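Local atomic coordinates of tryptophan halogenase superfamily (Brevundimonas sp. BAL3, PDB entry 6FRL), a protein that is a flavin-dependent halogenase that prefers bromination over chlorination, probably acting on an electron-rich aromatic substrate with the help of reduced flavin and oxygen. Residues B[90-95]-B[269-274]; B[251-256]-B[320-325]; B[430-435]-B[457-462]. All blocks are in the same frame, centred on the assembly; numbering follows the deposited sequence.

Contact 1. Residues B[90-95]-B[269-274]; sequences FLDWSG and RVTARS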
loop_
_atom_site.group_PDB
_atom_site.type_symbol
_atom_site.label_atom_id
_atom_site.label_comp_id
_atom_site.label_asym_id
_atom_site.label_seq_id
_atom_site.Cartn_x
_atom_site.Cartn_y
_atom_site.Cartn_z
ATOM N N PHE B 90 -19.692 -20.054 3.358
ATOM C CA PHE B 90 -20.853 -19.340 3.938
ATOM C C PHE B 90 -22.166 -19.960 3.436
ATOM O O PHE B 90 -22.449 -19.959 2.217
ATOM C CB PHE B 90 -20.796 -17.844 3.615
ATOM C CG PHE B 90 -19.700 -17.132 4.341
ATOM C CD1 PHE B 90 -19.876 -16.701 5.630
ATOM C CD2 PHE B 90 -18.445 -16.969 3.758
ATOM C CE1 PHE B 90 -18.832 -16.107 6.328
ATOM C CE2 PHE B 90 -17.413 -16.357 4.452
ATOM C CZ PHE B 90 -17.603 -15.923 5.732
ATOM N N LEU B 91 -22.929 -20.525 4.381
ATOM C CA LEU B 91 -24.174 -21.258 4.101
ATOM C C LEU B 91 -25.346 -20.519 4.692
ATOM O O LEU B 91 -25.273 -20.061 5.854
ATOM C CB LEU B 91 -24.116 -22.685 4.662
ATOM C CG LEU B 91 -22.991 -23.541 4.056
ATOM C CD1 LEU B 91 -22.813 -24.873 4.763
ATOM C CD2 LEU B 91 -23.236 -23.739 2.569
ATOM N N ASP B 92 -26.377 -20.344 3.855
ATOM C CA ASP B 92 -27.688 -19.792 4.245
ATOM C C ASP B 92 -27.687 -18.301 4.655
ATOM O O ASP B 92 -28.608 -17.893 5.357
ATOM C CB ASP B 92 -28.382 -20.645 5.350
ATOM C CG ASP B 92 -28.496 -22.132 4.983
ATOM O OD1 ASP B 92 -28.546 -22.530 3.787
ATOM O OD2 ASP B 92 -28.548 -22.934 5.911
ATOM N N TRP B 93 -26.709 -17.491 4.219
ATOM C CA TRP B 93 -26.713 -16.031 4.547
ATOM C C TRP B 93 -27.649 -15.231 3.627
ATOM O O TRP B 93 -28.044 -14.105 3.954
ATOM C CB TRP B 93 -25.286 -15.418 4.548
ATOM C CG TRP B 93 -24.449 -15.871 5.708
ATOM C CD1 TRP B 93 -23.988 -17.148 5.941
ATOM C CD2 TRP B 93 -24.015 -15.079 6.826
ATOM N NE1 TRP B 93 -23.288 -17.185 7.133
ATOM C CE2 TRP B 93 -23.297 -15.936 7.694
ATOM C CE3 TRP B 93 -24.165 -13.735 7.184
ATOM C CZ2 TRP B 93 -22.729 -15.484 8.880
ATOM C CZ3 TRP B 93 -23.582 -13.288 8.365
ATOM C CH2 TRP B 93 -22.879 -14.153 9.194
ATOM N N SER B 94 -27.969 -15.814 2.473
ATOM C CA SER B 94 -28.851 -15.185 1.485
ATOM C C SER B 94 -30.263 -15.823 1.418
ATOM O O SER B 94 -31.074 -15.421 0.590
ATOM C CB SER B 94 -28.171 -15.199 0.103
ATOM O OG SER B 94 -27.179 -14.194 0.007
ATOM N N GLY B 95 -30.560 -16.763 2.320
ATOM C CA GLY B 95 -31.757 -17.582 2.290
ATOM C C GLY B 95 -31.399 -19.060 2.174
ATOM O O GLY B 95 -30.306 -19.386 1.700
ATOM N N ARG B 269 -16.767 -24.240 7.924
ATOM C CA ARG B 269 -18.207 -24.009 7.653
ATOM C C ARG B 269 -18.728 -22.874 8.497
ATOM O O ARG B 269 -18.541 -22.909 9.706
ATOM C CB ARG B 269 -19.050 -25.229 7.964
ATOM C CG ARG B 269 -18.973 -26.332 6.925
ATOM C CD ARG B 269 -19.484 -27.650 7.498
ATOM N NE ARG B 269 -18.792 -28.777 6.889
ATOM C CZ ARG B 269 -19.043 -29.233 5.671
ATOM N NH1 ARG B 269 -19.996 -28.681 4.892
ATOM N NH2 ARG B 269 -18.319 -30.255 5.211
ATOM N N VAL B 270 -19.362 -21.878 7.867
ATOM C CA VAL B 270 -20.059 -20.821 8.612
ATOM C C VAL B 270 -21.516 -20.745 8.191
ATOM O O VAL B 270 -21.807 -20.261 7.123
ATOM C CB VAL B 270 -19.376 -19.451 8.467
ATOM C CG1 VAL B 270 -20.186 -18.360 9.148
ATOM C CG2 VAL B 270 -17.985 -19.495 9.090
ATOM N N THR B 271 -22.406 -21.237 9.058
ATOM C CA THR B 271 -23.825 -21.437 8.759
ATOM C C THR B 271 -24.691 -20.419 9.518
ATOM O O THR B 271 -24.725 -20.411 10.758
ATOM C CB THR B 271 -24.276 -22.868 9.127
ATOM O OG1 THR B 271 -23.484 -23.819 8.411
ATOM C CG2 THR B 271 -25.765 -23.095 8.784
ATOM N N ALA B 272 -25.379 -19.547 8.774
ATOM C CA ALA B 272 -26.290 -18.583 9.397
ATOM C C ALA B 272 -27.501 -19.300 10.005
ATOM O O ALA B 272 -28.082 -20.192 9.373
ATOM C CB ALA B 272 -26.754 -17.547 8.387
ATOM N N ARG B 273 -27.870 -18.889 11.222
ATOM C CA ARG B 273 -29.062 -19.409 11.925
ATOM C C ARG B 273 -30.008 -18.241 12.227
ATOM O O ARG B 273 -29.856 -17.168 11.638
ATOM C CB ARG B 273 -28.652 -20.201 13.200
ATOM C CG ARG B 273 -27.657 -21.339 12.995
ATOM C CD ARG B 273 -28.229 -22.465 12.176
ATOM N NE ARG B 273 -27.377 -23.657 12.233
ATOM C CZ ARG B 273 -27.458 -24.685 11.384
ATOM N NH1 ARG B 273 -28.366 -24.715 10.398
ATOM N NH2 ARG B 273 -26.654 -25.738 11.529
ATOM N N SER B 274 -30.979 -18.439 13.119
ATOM C CA SER B 274 -32.060 -17.454 13.360
ATOM C C SER B 274 -31.600 -16.117 13.907
ATOM O O SER B 274 -32.233 -15.102 13.611
ATOM C CB SER B 274 -33.162 -18.038 14.303
ATOM O OG SER B 274 -32.795 -18.002 15.672
HETATM O O HOH W 1 -29.627 -21.910 8.104
#

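Contact 2. Residues B[251-256]-B[320-325]; sequences AYAVQS and RRIPFR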
loop_
_atom_site.group_PDB
_atom_site.type_symbol
_atom_site.label_atom_id
_atom_site.label_comp_id
_atom_site.label_asym_id
_atom_site.label_seq_id
_atom_site.Cartn_x
_atom_site.Cartn_y
_atom_site.Cartn_z
ATOM N N ALA B 251 -21.496 -16.253 22.840
ATOM C CA ALA B 251 -21.180 -17.434 22.070
ATOM C C ALA B 251 -21.093 -18.711 22.910
ATOM O O ALA B 251 -20.691 -18.673 24.076
ATOM C CB ALA B 251 -19.868 -17.226 21.328
ATOM N N TYR B 252 -21.450 -19.836 22.287
ATOM C CA TYR B 252 -21.241 -21.157 22.845
ATOM C C TYR B 252 -20.227 -21.927 21.979
ATOM O O TYR B 252 -20.300 -21.894 20.753
ATOM C CB TYR B 252 -22.557 -21.926 22.875
ATOM C CG TYR B 252 -23.436 -21.665 24.086
ATOM C CD1 TYR B 252 -23.080 -22.135 25.337
ATOM C CD2 TYR B 252 -24.658 -21.006 23.958
ATOM C CE1 TYR B 252 -23.894 -21.936 26.426
ATOM C CE2 TYR B 252 -25.485 -20.803 25.041
ATOM C CZ TYR B 252 -25.099 -21.260 26.280
ATOM O OH TYR B 252 -25.910 -21.039 27.388
ATOM N N ALA B 253 -19.282 -22.619 22.610
ATOM C CA ALA B 253 -18.345 -23.477 21.875
ATOM C C ALA B 253 -18.335 -24.864 22.491
ATOM O O ALA B 253 -18.517 -25.010 23.714
ATOM C CB ALA B 253 -16.942 -22.892 21.894
ATOM N N VAL B 254 -18.104 -25.865 21.650
ATOM C CA VAL B 254 -18.045 -27.228 22.092
ATOM C C VAL B 254 -17.217 -28.041 21.083
ATOM O O VAL B 254 -17.441 -27.930 19.852
ATOM C CB VAL B 254 -19.472 -27.813 22.277
ATOM C CG1 VAL B 254 -20.261 -27.801 20.975
ATOM C CG2 VAL B 254 -19.437 -29.238 22.836
ATOM N N GLN B 255 -16.252 -28.819 21.611
ATOM C CA GLN B 255 -15.474 -29.739 20.795
ATOM C C GLN B 255 -16.303 -30.994 20.529
ATOM O O GLN B 255 -17.026 -31.464 21.406
ATOM C CB GLN B 255 -14.131 -30.133 21.456
ATOM C CG GLN B 255 -13.075 -29.051 21.556
ATOM C CD GLN B 255 -12.457 -28.668 20.212
ATOM O OE1 GLN B 255 -12.820 -27.623 19.645
ATOM N NE2 GLN B 255 -11.511 -29.480 19.710
ATOM N N SER B 256 -16.190 -31.510 19.314
ATOM C CA SER B 256 -16.863 -32.721 18.904
ATOM C C SER B 256 -15.840 -33.762 18.446
ATOM O O SER B 256 -14.742 -33.414 17.967
ATOM C CB SER B 256 -17.869 -32.420 17.792
ATOM O OG SER B 256 -17.268 -32.019 16.578
ATOM N N ARG B 320 -19.696 -24.419 26.814
ATOM C CA ARG B 320 -19.407 -23.298 27.705
ATOM C C ARG B 320 -19.847 -22.028 27.008
ATOM O O ARG B 320 -19.663 -21.859 25.801
ATOM C CB ARG B 320 -17.927 -23.204 28.105
ATOM C CG ARG B 320 -17.574 -24.063 29.324
ATOM C CD ARG B 320 -16.250 -23.599 30.008
ATOM N NE ARG B 320 -15.000 -23.914 29.278
ATOM C CZ ARG B 320 -14.357 -23.117 28.402
ATOM N NH1 ARG B 320 -14.814 -21.902 28.079
ATOM N NH2 ARG B 320 -13.244 -23.557 27.818
ATOM N N ARG B 321 -20.427 -21.125 27.790
ATOM C CA ARG B 321 -20.760 -19.818 27.285
ATOM C C ARG B 321 -19.523 -18.958 27.405
ATOM O O ARG B 321 -18.712 -19.161 28.311
ATOM C CB ARG B 321 -21.913 -19.215 28.047
ATOM C CG ARG B 321 -22.861 -18.442 27.171
ATOM C CD ARG B 321 -23.895 -17.802 28.071
ATOM N NE ARG B 321 -24.883 -16.941 27.399
ATOM C CZ ARG B 321 -24.838 -15.608 27.285
ATOM N NH1 ARG B 321 -23.803 -14.908 27.738
ATOM N NH2 ARG B 321 -25.842 -14.971 26.699
ATOM N N ILE B 322 -19.379 -18.027 26.458
ATOM C CA ILE B 322 -18.310 -17.018 26.452
ATOM C C ILE B 322 -18.976 -15.654 26.204
ATOM O O ILE B 322 -19.783 -15.538 25.260
ATOM C CB ILE B 322 -17.275 -17.265 25.342
ATOM C CG1 ILE B 322 -16.864 -18.744 25.271
ATOM C CG2 ILE B 322 -16.044 -16.399 25.581
ATOM C CD1 ILE B 322 -16.147 -19.138 23.981
ATOM N N PRO B 323 -18.720 -14.649 27.080
ATOM C CA PRO B 323 -19.101 -13.278 26.704
ATOM C C PRO B 323 -18.217 -12.691 25.585
ATOM O O PRO B 323 -16.991 -12.896 25.526
ATOM C CB PRO B 323 -18.971 -12.477 28.012
ATOM C CG PRO B 323 -19.129 -13.490 29.087
ATOM C CD PRO B 323 -18.544 -14.773 28.542
ATOM N N PHE B 324 -18.897 -12.003 24.682
ATOM C CA PHE B 324 -18.287 -11.351 23.566
ATOM C C PHE B 324 -18.428 -9.924 23.923
ATOM O O PHE B 324 -19.489 -9.511 24.380
ATOM C CB PHE B 324 -19.098 -11.612 22.298
ATOM C CG PHE B 324 -18.626 -12.775 21.494
ATOM C CD1 PHE B 324 -17.873 -13.814 22.067
ATOM C CD2 PHE B 324 -18.938 -12.830 20.135
ATOM C CE1 PHE B 324 -17.433 -14.872 21.291
ATOM C CE2 PHE B 324 -18.507 -13.887 19.358
ATOM C CZ PHE B 324 -17.756 -14.909 19.936
ATOM N N ARG B 325 -17.372 -9.165 23.718
ATOM C CA ARG B 325 -17.478 -7.735 23.806
ATOM C C ARG B 325 -16.604 -7.097 22.710
ATOM O O ARG B 325 -15.453 -6.792 22.929
ATOM C CB ARG B 325 -17.121 -7.300 25.210
ATOM C CG ARG B 325 -17.465 -5.846 25.449
ATOM C CD ARG B 325 -16.754 -5.333 26.683
ATOM N NE ARG B 325 -17.129 -3.961 26.988
ATOM C CZ ARG B 325 -16.679 -3.280 28.031
ATOM N NH1 ARG B 325 -17.111 -2.038 28.228
ATOM N NH2 ARG B 325 -15.792 -3.827 28.869
#

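Contact 3. Residues B[430-435]-B[457-462]; sequences LWTARG and FGLYPD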
loop_
_atom_site.group_PDB
_atom_site.type_symbol
_atom_site.label_atom_id
_atom_site.label_comp_id
_atom_site.label_asym_id
_atom_site.label_seq_id
_atom_site.Cartn_x
_atom_site.Cartn_y
_atom_site.Cartn_z
ATOM N N LEU B 430 -18.785 3.107 -3.832
ATOM C CA LEU B 430 -17.918 3.052 -5.026
ATOM C C LEU B 430 -18.033 1.693 -5.716
ATOM O O LEU B 430 -17.918 1.623 -6.938
ATOM C CB LEU B 430 -16.471 3.389 -4.729
ATOM C CG LEU B 430 -15.571 3.507 -5.969
ATOM C CD1 LEU B 430 -15.923 4.715 -6.849
ATOM C CD2 LEU B 430 -14.093 3.525 -5.576
ATOM N N TRP B 431 -18.292 0.624 -4.963
ATOM C CA TRP B 431 -18.442 -0.698 -5.568
ATOM C C TRP B 431 -19.689 -0.716 -6.464
ATOM O O TRP B 431 -19.597 -1.086 -7.645
ATOM C CB TRP B 431 -18.523 -1.799 -4.510
ATOM C CG TRP B 431 -18.959 -3.122 -5.091
ATOM C CD1 TRP B 431 -20.178 -3.711 -4.963
ATOM C CD2 TRP B 431 -18.191 -3.956 -5.960
ATOM N NE1 TRP B 431 -20.204 -4.878 -5.670
ATOM C CE2 TRP B 431 -19.002 -5.047 -6.308
ATOM C CE3 TRP B 431 -16.908 -3.867 -6.502
ATOM C CZ2 TRP B 431 -18.562 -6.081 -7.159
ATOM C CZ3 TRP B 431 -16.455 -4.891 -7.342
ATOM C CH2 TRP B 431 -17.288 -5.979 -7.668
ATOM N N THR B 432 -20.834 -0.269 -5.932
ATOM C CA THR B 432 -22.094 -0.264 -6.723
ATOM C C THR B 432 -22.076 0.756 -7.875
ATOM O O THR B 432 -22.660 0.518 -8.919
ATOM C CB THR B 432 -23.379 -0.087 -5.874
ATOM O OG1 THR B 432 -23.542 1.279 -5.570
ATOM C CG2 THR B 432 -23.325 -0.899 -4.559
ATOM N N ALA B 433 -21.378 1.863 -7.698
ATOM C CA ALA B 433 -21.265 2.892 -8.734
ATOM C C ALA B 433 -20.343 2.501 -9.861
ATOM O O ALA B 433 -20.581 2.890 -10.991
ATOM C CB ALA B 433 -20.785 4.200 -8.149
ATOM N N ARG B 434 -19.266 1.783 -9.564
ATOM C CA ARG B 434 -18.222 1.628 -10.569
ATOM C C ARG B 434 -17.461 0.295 -10.601
ATOM O O ARG B 434 -16.681 0.057 -11.543
ATOM C CB ARG B 434 -17.267 2.824 -10.404
ATOM C CG ARG B 434 -16.172 3.020 -11.450
ATOM C CD ARG B 434 -16.622 2.948 -12.895
ATOM N NE ARG B 434 -15.461 3.020 -13.791
ATOM C CZ ARG B 434 -14.575 2.024 -13.990
ATOM N NH1 ARG B 434 -14.671 0.837 -13.365
ATOM N NH2 ARG B 434 -13.560 2.200 -14.822
ATOM N N GLY B 435 -17.702 -0.591 -9.633
ATOM C CA GLY B 435 -16.940 -1.854 -9.516
ATOM C C GLY B 435 -15.469 -1.715 -9.149
ATOM O O GLY B 435 -14.652 -2.517 -9.589
ATOM N N PHE B 457 -23.098 -12.312 -1.617
ATOM C CA PHE B 457 -24.399 -11.726 -1.294
ATOM C C PHE B 457 -25.155 -11.124 -2.473
ATOM O O PHE B 457 -26.152 -10.475 -2.257
ATOM C CB PHE B 457 -24.251 -10.679 -0.193
ATOM C CG PHE B 457 -23.910 -11.264 1.130
ATOM C CD1 PHE B 457 -24.905 -11.715 1.972
ATOM C CD2 PHE B 457 -22.592 -11.390 1.524
ATOM C CE1 PHE B 457 -24.582 -12.241 3.207
ATOM C CE2 PHE B 457 -22.261 -11.937 2.738
ATOM C CZ PHE B 457 -23.255 -12.366 3.592
ATOM N N GLY B 458 -24.696 -11.342 -3.702
ATOM C CA GLY B 458 -25.383 -10.883 -4.892
ATOM C C GLY B 458 -25.461 -9.373 -5.125
ATOM O O GLY B 458 -26.400 -8.915 -5.777
ATOM N N LEU B 459 -24.489 -8.598 -4.618
ATOM C CA LEU B 459 -24.444 -7.151 -4.873
ATOM C C LEU B 459 -23.429 -6.812 -5.967
ATOM O O LEU B 459 -22.243 -6.927 -5.743
ATOM C CB LEU B 459 -24.118 -6.391 -3.588
ATOM C CG LEU B 459 -24.077 -4.838 -3.744
ATOM C CD1 LEU B 459 -25.418 -4.240 -4.202
ATOM C CD2 LEU B 459 -23.596 -4.134 -2.490
ATOM N N TYR B 460 -23.910 -6.341 -7.120
ATOM C CA TYR B 460 -23.086 -6.085 -8.302
ATOM C C TYR B 460 -23.269 -4.667 -8.805
ATOM O O TYR B 460 -24.334 -4.114 -8.632
ATOM C CB TYR B 460 -23.495 -7.040 -9.423
ATOM C CG TYR B 460 -23.411 -8.493 -9.041
ATOM C CD1 TYR B 460 -22.165 -9.118 -8.910
ATOM C CD2 TYR B 460 -24.553 -9.246 -8.795
ATOM C CE1 TYR B 460 -22.053 -10.452 -8.558
ATOM C CE2 TYR B 460 -24.453 -10.591 -8.440
ATOM C CZ TYR B 460 -23.184 -11.182 -8.330
ATOM O OH TYR B 460 -23.040 -12.500 -7.981
ATOM N N PRO B 461 -22.250 -4.082 -9.460
ATOM C CA PRO B 461 -22.362 -2.726 -9.974
ATOM C C PRO B 461 -23.300 -2.586 -11.147
ATOM O O PRO B 461 -23.514 -3.558 -11.857
ATOM C CB PRO B 461 -20.939 -2.377 -10.435
ATOM C CG PRO B 461 -20.142 -3.617 -10.378
ATOM C CD PRO B 461 -20.868 -4.586 -9.501
ATOM N N ASP B 462 -23.801 -1.369 -11.360
ATOM C CA ASP B 462 -24.759 -1.060 -12.447
ATOM C C ASP B 462 -23.980 -1.088 -13.750
ATOM O O ASP B 462 -24.372 -1.798 -14.676
ATOM C CB ASP B 462 -25.449 0.332 -12.305
ATOM C CG ASP B 462 -25.231 1.002 -10.909
ATOM O OD1 ASP B 462 -25.537 0.338 -9.897
ATOM O OD2 ASP B 462 -24.762 2.179 -10.847
#

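Contact 1. Residues B[90-95]-B[269-274]
A272 presses its methyl group onto one face of the W93 indole, with CB 3.7 Å from the centroid of the five-membered ring and only 8° off the ring normal. A methyl suits this place: it rests directly on the ring, where a longer side chain would have to turn aside. F90 brings only the CD1 edge of its ring over the rim of the opposite face. At its edge, W93 NE1 makes a weak bond to V270 O at 3.4 Å, and W93 CZ2 touches V270 CG1 at 3.8 Å. The valine's CG1 lies anti to its backbone N (chi1 175°) and so extends to where the indole and the F90 ring, through CE1 at 3.9 Å, can both meet it. V270 O therefore serves two donors, the stronger being L91 N at 3.0 Å. An alanine in place of W93 would probably leave the A272 methyl and V270 CG1 facing a gap, V270 O without its second donor and the F90 ring freer to turn.

The face bearing L91 and T271 is looser and partly exposed: L91 CD1 comes no closer to T271 OG1 than 3.9 Å. Beyond it, D92 and A272 meet through water, which donates to D92 OD2 and A272 O, while D92 OD1 is held by G97. The backbone bonds from L91 N to V270 O and from A272 N to L91 O flank T271, the register of parallel strands, here neighbours in a mixed sheet resembling the large sheet beside the Rossmann-type flavin domain in related monooxygenases.

Contact 2. Residues B[251-256]-B[320-325]
A251 pairs its backbone with I322 near the end of strand 314-323 and turns its methyl to F324, just past the strand. Its N donates to I322 O at 3.0 Å and its O accepts from I322 N at 2.8 Å, which makes the two residues an antiparallel hydrogen-bonded pair. A251 CB packs closely on F324, 3.4 Å from CE1 and equally near CZ. The small methyl suits a place this close to the CE1-CZ rim; a larger side chain would crowd the ring, which also has F346 edge-to-face with it.

Y252 follows, paired with R321 in the non-hydrogen-bonded register, and both side chains emerge on the same side of the sheet. R321 CG sits over the phenol face, 3.9 Å from its centroid and 20° off the normal, displaced toward the CE1-CZ rim. The arginine chain runs extended from CG to NE, which forms a salt bridge with D300. The guanidinium plane stands 88° to the ring, with Y252 OH near that plane at its edge. The tyrosine also packs on helix 300-307.

At A253 the pairing loosens to two weak hydrogen bonds, A253 N to R320 O at 3.3 Å and R320 N to A253 O at 3.4 Å. A253 CB touches I322 CD1 only distantly, on the face opposite to Y252. Farther along, Q255 takes up backbone pairing with L316.

Arginine suits position 321 because its methylenes give Y252 an apolar partner while its charged end goes on to an acid. Apolar packing is thus joined to charge pairing outside the two segments, and D300 would probably steady the methylenes over the phenol.

Contact 3. Residues B[430-435]-B[457-462]
W431 donates from NE1 to L459 O at 2.9 Å in a bond that is nearly straight at the hydrogen (171°) yet enters from above the carbonyl plane, 44° out of it. The acceptor itself lies in the plane of the indole, at its edge. Chi1 of 168° puts CG of the tryptophan anti to the backbone N, on the side from which the ring extends to the loop. P461 then lies over one face of the ring, CD being 3.6 Å from CZ2 near the rim, and Y454 also stacks on this indole. A tryptophan suits the place because it offers a broad apolar face and a single N-H at its edge.

The end of helix 422-434 meets the loop that follows helix 447-456. The latter helix closes with a Schellman motif in which G458, at positive phi, lets its own N reach D455 O and L459 N reach Y454 O. In the former, G435 N bonds back to W431 O, and G435 itself leaves the helix with positive phi. P461 CG lies 3.8 Å from G435 CA, where a side chain would be tightly pressed, so glycine fits on both counts. P461 CB also rests on W431 O at 3.4 Å.

Beside this, T432 CG2 packs on L459 CD2 at 3.8 Å, two branched side chains crossing with their methyls in touch. T432 O accepts from D462 N in its carbonyl plane at 3.3 Å. The D462 carboxylate also lies close to that oxygen, a doubtful placement given its nearly eclipsed chi1, while OD2 forms a salt bridge with R373 of the second subunit. R434 likewise turns to that subunit, its NE bonded to F369 O there.

Contacts 1 and 2 belong to one seven-stranded mixed sheet, contact 1 near the edge formed by strand 99-103 and contact 2 at the other edge, strand 314-323. Their centres are about 18 Å apart, and their segments alternate along the chain, so strands distant in sequence are interleaved. Contact 3 comes later, in the helical C-terminal region. Its centre lies about 22 Å from that of contact 1 and about 36 Å from that of contact 2. Contacts 1 and 3 nevertheless touch, F457 CE1 meeting W93 CB at 3.5 Å. The loop after helix 447-456 thus packs against the turn that follows strand 87-91, and through contact 3 the helical region reaches the second subunit.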